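Local coordinates for phospho-furanose lactonase (Mycoplasma synoviae, PDB 3OVG), which catalyses the zinc-dependent hydrolysis of 1,4-lactones, including the 5-phosphates of D-xylono- and L-arabino-1,4-lactone, to the corresponding hydroxyacids, at residues A[28-33]-A[46-51]; A[240-245]-A[271-276]; A[279-284]-A[293-298]. All blocks are in the same frame, centred on the assembly; numbering follows the deposited sequence.

The three contacts lie on loops and helix starts of a phosphotriesterase-family TIM barrel and are joined directly to one another. Interactions 1 and 2 share a zinc ion and two waters: His28 NE2 and Asp274 OD1, both zinc ligands, are 3.2 Å apart, and Lys31 NZ reaches Gly276 O at 2.7 Å. Interaction 3 is tied to interaction 1 by Tyr284, whose OH lies 2.8 Å from Asn47 N and, equally, 2.8 Å from Phe29 O. It meets interaction 2 where Arg244 NH2 approaches Tyr280 CD2 at 3.4 Å. Segment 279-284, which holds substrate-binding Leu279 and Tyr280, thus adjoins both metal-bearing loops, with the centres of interactions 2 and 3 about 10 Å apart.

Interaction 1: A[28-33]-A[46-51]; sequences HFIKNG and LNVDAS. With ZN (zinc ion), chain G.
The loop that leaves barrel strand 22-25 packs on the start of helix 48-60, with Phe29 against Ser51 and Ile30 against the turn before the helix. Phe29 CB is 3.4 Å from Ser51 OG, and Ser51 CB meets the Phe29 ring obliquely, 3.5 Å from CD1. Serine suits this place because its short side chain admits the ring while its hydroxyl turns back to donate to Asn47 O (2.8 Å from OG). Ser51 N bonds the same oxygen from the opposite face of the carbonyl plane. Asn47 is the N-cap: its OD1 accepts Ala50 N in a nearly straight bond (170°), although the donor stands above the amide plane. Ile30, with CG1 beside the backbone N and CD1 turned by chi2 (-68°), rests CD1 4.0 Å from Leu46 C and near Val48 CG2. This loop carries the His-X-His motif of the family, His26 and His28, and His28 NE2 binds zinc at 2.3 Å. Lys31 CE lies over one face of the His28 ring, toward the rim, while Lys31 NZ, also bonded to Gly276 O and paired with Glu36, donates to a zinc-bound water at 2.7 Å. Farther out, Asn32 ND2 touches Leu46 CD2 at 3.3 Å, beside Tyr110 of a neighbouring subunit.

Interaction 2: A[240-245]-A[271-276]; sequences DGPDRV and LSLDAG. With ZN (zinc ion), chain G.
Asp240 and Asp274 lie side by side and point the same way, each just beyond the end of a barrel strand. Here the packing is close: Asp240 CB is 3.7 Å from Asp274 CB and 3.3 Å from Ser272 OG, and the CA of Asp240 makes a C-H...O contact with Ser272 O (3.5 Å). The small serine admits this approach, and its OG also bonds Phe239 O. The carboxylate planes are turned 83° apart. In Asp274, chi1 (-175°) puts CG anti to the backbone N, and OD1 binds zinc at 2.2 Å, whereas Asp240 OD2 takes a hydrogen bond from His216, a ligand of the second zinc. Toward Arg244 the contact is looser and bridged by water. Arg244 NE donates to one water (2.8 Å) that lies near Asp240 OD1 and Asp274 O. Another sits over the centre of the guanidinium, accepting from Gly241 N and donating to Pro242 O and to Leu273 O, 2.9 Å from the last. The side chains of Pro242 and Leu273 cross at about a right angle, CB to CD1 3.8 Å, an apolar patch continued by Phe302 and Leu298 of helix 296-309. The two loops thus extend the neighbouring parallel strands 236-239 and 269-271, with that helix covering their apolar side.

Interaction 3: A[279-284]-A[293-298]; sequences LYQRNY and FGLAYL. With PO4 (phosphate ion), chain I.
The substrate-binding loop that follows the last barrel strand meets the lead-in to helix 296-309 through Tyr280, Gln281 and Gly294. The approach is backbone to backbone: Gln281 CA and Gly294 CA are 3.7 Å apart, and the CA of Gly294 directs a C-H...O contact to Tyr280 O at 3.4 Å (148° at the hydrogen). Glycine fits because a side chain here would point at the other segment, and its CB would fall against Arg282 N and Gln281 CA. Two carbonyl oxygens, Tyr280 O and Phe293 O, also come within 3.2 Å of each other; both are acceptors and form no bond. Gln281 and Leu295 run side by side, with Gln281 CG 4.2 Å from Leu295 CD1, so the aliphatic part of the glutamine serves as an apolar neighbour for the leucine. Gln281 is also the N-cap residue of helix 282-287. Glu54 of helix 48-60 spans the two segments, its OE2 accepting from both Arg282 N and Leu295 N.

On the pocket side, Tyr280 has CG anti to the carbonyl carbon (chi1 -67°). Its CB points away from segment 293-298, and its OH donates to O4 of a phosphate ion at 2.7 Å. That oxygen lies in the plane of the ring, at its edge, while Arg244 makes a cation-pi contact with the same ring. Lys246 NZ and Tyr247 OH bond the phosphate too.

Leu279 and Tyr280 belong to the substrate site, and two of the lactones the enzyme hydrolyses carry a 5-phosphate. The ion probably comes from the crystallisation liquor, but two tyrosine hydroxyls and a lysine gripping it are consistent with its marking where that phosphate binds; the lysine would favour the negative charge.

Interaction 1: A[28-33]-A[46-51]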
loop_
_atom_site.group_PDB
_atom_site.type_symbol
_atom_site.label_atom_id
_atom_site.label_comp_id
_atom_site.label_asym_id
_atom_site.label_seq_id
_atom_site.Cartn_x
_atom_site.Cartn_y
_atom_site.Cartn_z
ATOM N N HIS A 28 4.814 -22.389 19.172
ATOM C CA HIS A 28 5.310 -22.656 17.841
ATOM C C HIS A 28 6.799 -22.756 17.883
ATOM O O HIS A 28 7.413 -22.213 18.772
ATOM C CB HIS A 28 4.927 -21.530 16.872
ATOM C CG HIS A 28 3.461 -21.312 16.785
ATOM N ND1 HIS A 28 2.660 -22.034 15.935
ATOM C CD2 HIS A 28 2.635 -20.507 17.493
ATOM C CE1 HIS A 28 1.403 -21.676 16.107
ATOM N NE2 HIS A 28 1.362 -20.757 17.056
ATOM N N PHE A 29 7.372 -23.421 16.887
ATOM C CA PHE A 29 8.807 -23.368 16.686
ATOM C C PHE A 29 9.111 -23.204 15.210
ATOM O O PHE A 29 9.835 -22.285 14.812
ATOM C CB PHE A 29 9.476 -24.627 17.235
ATOM C CG PHE A 29 9.555 -24.655 18.732
ATOM C CD1 PHE A 29 10.307 -23.708 19.417
ATOM C CD2 PHE A 29 8.900 -25.632 19.452
ATOM C CE1 PHE A 29 10.388 -23.730 20.842
ATOM C CE2 PHE A 29 8.976 -25.662 20.856
ATOM C CZ PHE A 29 9.735 -24.717 21.547
ATOM N N ILE A 30 8.562 -24.116 14.409
ATOM C CA ILE A 30 8.714 -24.068 12.969
ATOM C C ILE A 30 7.407 -23.632 12.298
ATOM O O ILE A 30 6.350 -24.229 12.531
ATOM C CB ILE A 30 9.116 -25.451 12.430
ATOM C CG1 ILE A 30 10.381 -25.950 13.164
ATOM C CG2 ILE A 30 9.295 -25.395 10.892
ATOM C CD1 ILE A 30 11.638 -25.159 12.841
ATOM N N LYS A 31 7.492 -22.582 11.489
ATOM C CA LYS A 31 6.423 -22.173 10.606
ATOM C C LYS A 31 7.043 -22.128 9.226
ATOM O O LYS A 31 7.853 -21.241 8.895
ATOM C CB LYS A 31 5.861 -20.798 10.993
ATOM C CG LYS A 31 4.970 -20.815 12.255
ATOM C CD LYS A 31 4.397 -19.390 12.565
ATOM C CE LYS A 31 3.325 -19.445 13.682
ATOM N NZ LYS A 31 2.543 -18.146 13.782
ATOM N N ASN A 32 6.682 -23.107 8.423
ATOM C CA ASN A 32 7.321 -23.299 7.141
ATOM C C ASN A 32 6.417 -22.792 6.009
ATOM O O ASN A 32 5.601 -23.530 5.479
ATOM C CB ASN A 32 7.627 -24.800 7.011
ATOM C CG ASN A 32 8.351 -25.145 5.746
ATOM O OD1 ASN A 32 8.143 -26.227 5.169
ATOM N ND2 ASN A 32 9.207 -24.249 5.296
ATOM N N GLY A 33 6.549 -21.522 5.643
ATOM C CA GLY A 33 5.701 -20.958 4.611
ATOM C C GLY A 33 4.226 -20.918 4.992
ATOM O O GLY A 33 3.862 -20.914 6.167
ATOM N N LEU A 46 12.331 -20.915 10.690
ATOM C CA LEU A 46 12.843 -22.136 10.090
ATOM C C LEU A 46 14.038 -22.738 10.805
ATOM O O LEU A 46 14.731 -23.610 10.252
ATOM C CB LEU A 46 13.252 -21.873 8.647
ATOM C CG LEU A 46 12.123 -21.682 7.644
ATOM C CD1 LEU A 46 12.722 -21.085 6.393
ATOM C CD2 LEU A 46 11.438 -23.020 7.346
ATOM N N ASN A 47 14.294 -22.307 12.027
ATOM C CA ASN A 47 15.578 -22.625 12.635
ATOM C C ASN A 47 15.430 -23.691 13.728
ATOM O O ASN A 47 14.945 -23.448 14.841
ATOM C CB ASN A 47 16.268 -21.308 13.080
ATOM C CG ASN A 47 17.710 -21.488 13.493
ATOM O OD1 ASN A 47 18.076 -22.513 14.036
ATOM N ND2 ASN A 47 18.534 -20.458 13.270
ATOM N N VAL A 48 15.817 -24.908 13.370
ATOM C CA VAL A 48 15.784 -26.015 14.294
ATOM C C VAL A 48 16.716 -25.788 15.499
ATOM O O VAL A 48 16.328 -26.011 16.651
ATOM C CB VAL A 48 16.172 -27.332 13.584
ATOM C CG1 VAL A 48 16.559 -28.391 14.597
ATOM C CG2 VAL A 48 15.036 -27.809 12.700
ATOM N N ASP A 49 17.948 -25.377 15.240
ATOM C CA ASP A 49 18.899 -25.175 16.337
ATOM C C ASP A 49 18.371 -24.149 17.315
ATOM O O ASP A 49 18.434 -24.349 18.493
ATOM C CB ASP A 49 20.293 -24.777 15.818
ATOM C CG ASP A 49 20.961 -25.905 15.048
ATOM O OD1 ASP A 49 20.536 -27.074 15.244
ATOM O OD2 ASP A 49 21.904 -25.645 14.252
ATOM N N ALA A 50 17.848 -23.046 16.822
ATOM C CA ALA A 50 17.304 -22.023 17.717
ATOM C C ALA A 50 16.106 -22.506 18.510
ATOM O O ALA A 50 15.917 -22.088 19.653
ATOM C CB ALA A 50 16.946 -20.764 16.948
ATOM N N SER A 51 15.273 -23.344 17.894
ATOM C CA SER A 51 14.047 -23.811 18.552
ATOM C C SER A 51 14.395 -24.729 19.714
ATOM O O SER A 51 13.791 -24.667 20.825
ATOM C CB SER A 51 13.139 -24.547 17.561
ATOM O OG SER A 51 12.700 -23.674 16.535
HETATM ZN ZN ZN G . -0.513 -19.481 17.373
HETATM O O HOH W 1 0.494 -18.104 15.538
HETATM O O HOH W 2 -1.675 -17.435 17.367
#

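Interaction 2: A[240-245]-A[271-276]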
loop_
_atom_site.group_PDB
_atom_site.type_symbol
_atom_site.label_atom_id
_atom_site.label_comp_id
_atom_site.label_asym_id
_atom_site.label_seq_id
_atom_site.Cartn_x
_atom_site.Cartn_y
_atom_site.Cartn_z
ATOM N N ASP A 240 -2.878 -16.727 25.923
ATOM C CA ASP A 240 -1.520 -16.222 25.753
ATOM C C ASP A 240 -1.572 -14.747 26.187
ATOM O O ASP A 240 -2.491 -14.371 26.920
ATOM C CB ASP A 240 -1.053 -16.413 24.322
ATOM C CG ASP A 240 -1.917 -15.664 23.351
ATOM O OD1 ASP A 240 -1.435 -14.639 22.835
ATOM O OD2 ASP A 240 -3.071 -16.090 23.112
ATOM N N GLY A 241 -0.617 -13.916 25.754
ATOM C CA GLY A 241 -0.608 -12.497 26.125
ATOM C C GLY A 241 0.612 -11.948 26.870
ATOM O O GLY A 241 0.939 -10.754 26.780
ATOM N N PRO A 242 1.319 -12.802 27.617
ATOM C CA PRO A 242 2.557 -12.265 28.204
ATOM C C PRO A 242 3.487 -11.660 27.133
ATOM O O PRO A 242 3.686 -12.287 26.073
ATOM C CB PRO A 242 3.192 -13.503 28.832
ATOM C CG PRO A 242 2.035 -14.371 29.203
ATOM C CD PRO A 242 1.040 -14.175 28.063
ATOM N N ASP A 243 4.061 -10.482 27.417
ATOM C CA ASP A 243 4.932 -9.751 26.473
ATOM C C ASP A 243 4.314 -9.541 25.104
ATOM O O ASP A 243 4.938 -9.802 24.070
ATOM C CB ASP A 243 6.320 -10.390 26.327
ATOM C CG ASP A 243 7.327 -9.475 25.618
ATOM O OD1 ASP A 243 7.306 -8.243 25.847
ATOM O OD2 ASP A 243 8.161 -9.981 24.840
ATOM N N ARG A 244 3.078 -9.051 25.102
ATOM C CA ARG A 244 2.423 -8.650 23.874
ATOM C C ARG A 244 1.836 -7.242 24.105
ATOM O O ARG A 244 0.624 -7.051 24.058
ATOM C CB ARG A 244 1.321 -9.641 23.501
ATOM C CG ARG A 244 1.781 -11.110 23.369
ATOM C CD ARG A 244 2.785 -11.258 22.214
ATOM N NE ARG A 244 3.229 -12.635 22.034
ATOM C CZ ARG A 244 4.383 -13.123 22.475
ATOM N NH1 ARG A 244 5.229 -12.349 23.147
ATOM N NH2 ARG A 244 4.682 -14.395 22.257
ATOM N N VAL A 245 2.711 -6.262 24.330
ATOM C CA VAL A 245 2.298 -4.934 24.794
ATOM C C VAL A 245 1.477 -4.158 23.756
ATOM O O VAL A 245 0.581 -3.380 24.104
ATOM C CB VAL A 245 3.534 -4.106 25.313
ATOM C CG1 VAL A 245 3.120 -2.658 25.620
ATOM C CG2 VAL A 245 4.097 -4.755 26.573
ATOM N N LEU A 271 -2.260 -21.868 30.125
ATOM C CA LEU A 271 -1.368 -20.775 29.728
ATOM C C LEU A 271 -0.540 -21.204 28.507
ATOM O O LEU A 271 -0.452 -22.385 28.194
ATOM C CB LEU A 271 -0.440 -20.390 30.874
ATOM C CG LEU A 271 -0.956 -19.393 31.928
ATOM C CD1 LEU A 271 0.165 -19.074 32.906
ATOM C CD2 LEU A 271 -1.423 -18.120 31.216
ATOM N N SER A 272 0.061 -20.224 27.848
ATOM C CA SER A 272 0.767 -20.407 26.584
ATOM C C SER A 272 1.511 -19.108 26.298
ATOM O O SER A 272 1.199 -18.076 26.892
ATOM C CB SER A 272 -0.213 -20.685 25.455
ATOM O OG SER A 272 -1.047 -19.561 25.208
ATOM N N LEU A 273 2.505 -19.160 25.422
ATOM C CA LEU A 273 3.163 -17.946 24.952
ATOM C C LEU A 273 2.676 -17.593 23.513
ATOM O O LEU A 273 2.690 -16.422 23.095
ATOM C CB LEU A 273 4.693 -18.090 25.023
ATOM C CG LEU A 273 5.303 -17.744 26.386
ATOM C CD1 LEU A 273 4.445 -16.663 27.035
ATOM C CD2 LEU A 273 5.400 -18.925 27.301
ATOM N N ASP A 274 2.199 -18.599 22.778
ATOM C CA ASP A 274 1.873 -18.384 21.388
ATOM C C ASP A 274 2.988 -17.562 20.707
ATOM O O ASP A 274 2.726 -16.504 20.120
ATOM C CB ASP A 274 0.514 -17.664 21.247
ATOM C CG ASP A 274 0.094 -17.533 19.782
ATOM O OD1 ASP A 274 0.518 -18.388 19.007
ATOM O OD2 ASP A 274 -0.619 -16.587 19.404
ATOM N N ALA A 275 4.230 -18.048 20.792
ATOM C CA ALA A 275 5.377 -17.327 20.243
ATOM C C ALA A 275 5.490 -17.628 18.744
ATOM O O ALA A 275 6.382 -18.367 18.295
ATOM C CB ALA A 275 6.656 -17.724 20.999
ATOM N N GLY A 276 4.575 -17.052 17.970
ATOM C CA GLY A 276 4.426 -17.423 16.571
ATOM C C GLY A 276 4.965 -16.410 15.579
ATOM O O GLY A 276 4.621 -16.462 14.397
HETATM ZN ZN ZN G . -0.513 -19.481 17.373
HETATM O O HOH W 3 -3.230 -19.398 23.359
HETATM O O HOH W 4 1.133 -14.131 21.062
HETATM O O HOH W 5 2.159 -14.280 24.999
HETATM O O HOH W 2 -1.675 -17.435 17.367
HETATM O O HOH W 1 0.494 -18.104 15.538
#

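Interaction 3: A[279-284]-A[293-298]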
loop_
_atom_site.group_PDB
_atom_site.type_symbol
_atom_site.label_atom_id
_atom_site.label_comp_id
_atom_site.label_asym_id
_atom_site.label_seq_id
_atom_site.Cartn_x
_atom_site.Cartn_y
_atom_site.Cartn_z
ATOM N N LEU A 279 10.422 -12.771 16.489
ATOM C CA LEU A 279 10.915 -11.970 17.646
ATOM C C LEU A 279 10.242 -12.294 18.990
ATOM O O LEU A 279 10.435 -11.593 19.985
ATOM C CB LEU A 279 10.820 -10.463 17.380
ATOM C CG LEU A 279 11.645 -9.977 16.175
ATOM C CD1 LEU A 279 11.560 -8.459 16.023
ATOM C CD2 LEU A 279 13.109 -10.404 16.323
ATOM N N TYR A 280 9.446 -13.350 19.018
ATOM C CA TYR A 280 8.762 -13.757 20.235
ATOM C C TYR A 280 9.495 -14.895 20.942
ATOM O O TYR A 280 8.994 -15.444 21.917
ATOM C CB TYR A 280 7.299 -14.160 19.930
ATOM C CG TYR A 280 6.400 -13.009 19.480
ATOM C CD1 TYR A 280 6.859 -11.685 19.488
ATOM C CD2 TYR A 280 5.067 -13.243 19.115
ATOM C CE1 TYR A 280 6.019 -10.627 19.098
ATOM C CE2 TYR A 280 4.241 -12.214 18.748
ATOM C CZ TYR A 280 4.713 -10.910 18.735
ATOM O OH TYR A 280 3.869 -9.898 18.351
ATOM N N GLN A 281 10.687 -15.252 20.453
ATOM C CA GLN A 281 11.534 -16.197 21.172
ATOM C C GLN A 281 12.921 -15.602 21.324
ATOM O O GLN A 281 13.353 -14.850 20.462
ATOM C CB GLN A 281 11.589 -17.552 20.461
ATOM C CG GLN A 281 10.251 -18.245 20.486
ATOM C CD GLN A 281 10.304 -19.631 19.906
ATOM O OE1 GLN A 281 11.359 -20.277 19.903
ATOM N NE2 GLN A 281 9.156 -20.112 19.420
ATOM N N ARG A 282 13.579 -15.901 22.449
ATOM C CA ARG A 282 14.883 -15.336 22.764
ATOM C C ARG A 282 15.938 -15.773 21.745
ATOM O O ARG A 282 16.628 -14.949 21.165
ATOM C CB ARG A 282 15.333 -15.767 24.152
ATOM C CG ARG A 282 16.512 -14.945 24.673
ATOM C CD ARG A 282 16.934 -15.372 26.091
ATOM N NE ARG A 282 17.851 -16.525 26.066
ATOM C CZ ARG A 282 19.150 -16.433 25.813
ATOM N NH1 ARG A 282 19.918 -17.516 25.804
ATOM N NH2 ARG A 282 19.684 -15.247 25.573
ATOM N N ASN A 283 16.040 -17.079 21.529
ATOM C CA ASN A 283 17.077 -17.610 20.648
ATOM C C ASN A 283 16.855 -17.249 19.183
ATOM O O ASN A 283 17.762 -16.832 18.504
ATOM C CB ASN A 283 17.290 -19.112 20.907
ATOM C CG ASN A 283 18.075 -19.360 22.182
ATOM O OD1 ASN A 283 19.309 -19.197 22.205
ATOM N ND2 ASN A 283 17.375 -19.729 23.259
ATOM N N TYR A 284 15.624 -17.354 18.711
ATOM C CA TYR A 284 15.270 -16.743 17.420
ATOM C C TYR A 284 15.626 -15.244 17.340
ATOM O O TYR A 284 16.156 -14.761 16.313
ATOM C CB TYR A 284 13.782 -16.961 17.130
ATOM C CG TYR A 284 13.435 -18.188 16.297
ATOM C CD1 TYR A 284 13.903 -18.317 14.991
ATOM C CD2 TYR A 284 12.606 -19.189 16.802
ATOM C CE1 TYR A 284 13.566 -19.415 14.198
ATOM C CE2 TYR A 284 12.265 -20.305 16.034
ATOM C CZ TYR A 284 12.741 -20.403 14.718
ATOM O OH TYR A 284 12.397 -21.478 13.930
ATOM N N PHE A 293 12.415 -11.396 24.498
ATOM C CA PHE A 293 11.996 -12.409 25.456
ATOM C C PHE A 293 11.325 -13.546 24.725
ATOM O O PHE A 293 10.797 -13.364 23.626
ATOM C CB PHE A 293 11.032 -11.824 26.503
ATOM C CG PHE A 293 11.704 -10.911 27.476
ATOM C CD1 PHE A 293 12.719 -11.393 28.297
ATOM C CD2 PHE A 293 11.370 -9.578 27.538
ATOM C CE1 PHE A 293 13.377 -10.548 29.171
ATOM C CE2 PHE A 293 12.021 -8.720 28.425
ATOM C CZ PHE A 293 13.021 -9.207 29.237
ATOM N N GLY A 294 11.326 -14.718 25.347
ATOM C CA GLY A 294 10.666 -15.892 24.790
ATOM C C GLY A 294 10.000 -16.752 25.860
ATOM O O GLY A 294 9.359 -16.235 26.796
ATOM N N LEU A 295 10.168 -18.062 25.741
ATOM C CA LEU A 295 9.506 -19.013 26.637
ATOM C C LEU A 295 9.927 -18.817 28.111
ATOM O O LEU A 295 9.094 -18.941 28.994
ATOM C CB LEU A 295 9.726 -20.463 26.152
ATOM C CG LEU A 295 8.882 -21.037 24.983
ATOM C CD1 LEU A 295 8.593 -20.033 23.904
ATOM C CD2 LEU A 295 9.467 -22.340 24.362
ATOM N N ALA A 296 11.185 -18.463 28.387
ATOM C CA ALA A 296 11.622 -18.340 29.778
ATOM C C ALA A 296 10.883 -17.215 30.508
ATOM O O ALA A 296 10.725 -17.253 31.735
ATOM C CB ALA A 296 13.154 -18.150 29.878
ATOM N N TYR A 297 10.455 -16.213 29.747
ATOM C CA TYR A 297 9.679 -15.080 30.274
ATOM C C TYR A 297 8.464 -15.536 31.091
ATOM O O TYR A 297 8.085 -14.872 32.080
ATOM C CB TYR A 297 9.197 -14.193 29.131
ATOM C CG TYR A 297 8.525 -12.869 29.538
ATOM C CD1 TYR A 297 7.148 -12.771 29.593
ATOM C CD2 TYR A 297 9.278 -11.711 29.804
ATOM C CE1 TYR A 297 6.519 -11.574 29.927
ATOM C CE2 TYR A 297 8.659 -10.507 30.145
ATOM C CZ TYR A 297 7.268 -10.457 30.215
ATOM O OH TYR A 297 6.591 -9.307 30.528
ATOM N N LEU A 298 7.852 -16.656 30.678
ATOM C CA LEU A 298 6.700 -17.186 31.395
ATOM C C LEU A 298 7.044 -17.335 32.884
ATOM O O LEU A 298 6.311 -16.868 33.750
ATOM C CB LEU A 298 6.240 -18.531 30.808
ATOM C CG LEU A 298 5.115 -19.188 31.621
ATOM C CD1 LEU A 298 3.887 -18.298 31.588
ATOM C CD2 LEU A 298 4.766 -20.584 31.140
HETATM P P PO4 I . 0.798 -11.014 16.582
HETATM O O1 PO4 I . 1.297 -12.422 16.211
HETATM O O2 PO4 I . 1.211 -9.967 15.518
HETATM O O3 PO4 I . -0.730 -11.065 16.693
HETATM O O4 PO4 I . 1.352 -10.664 17.961
#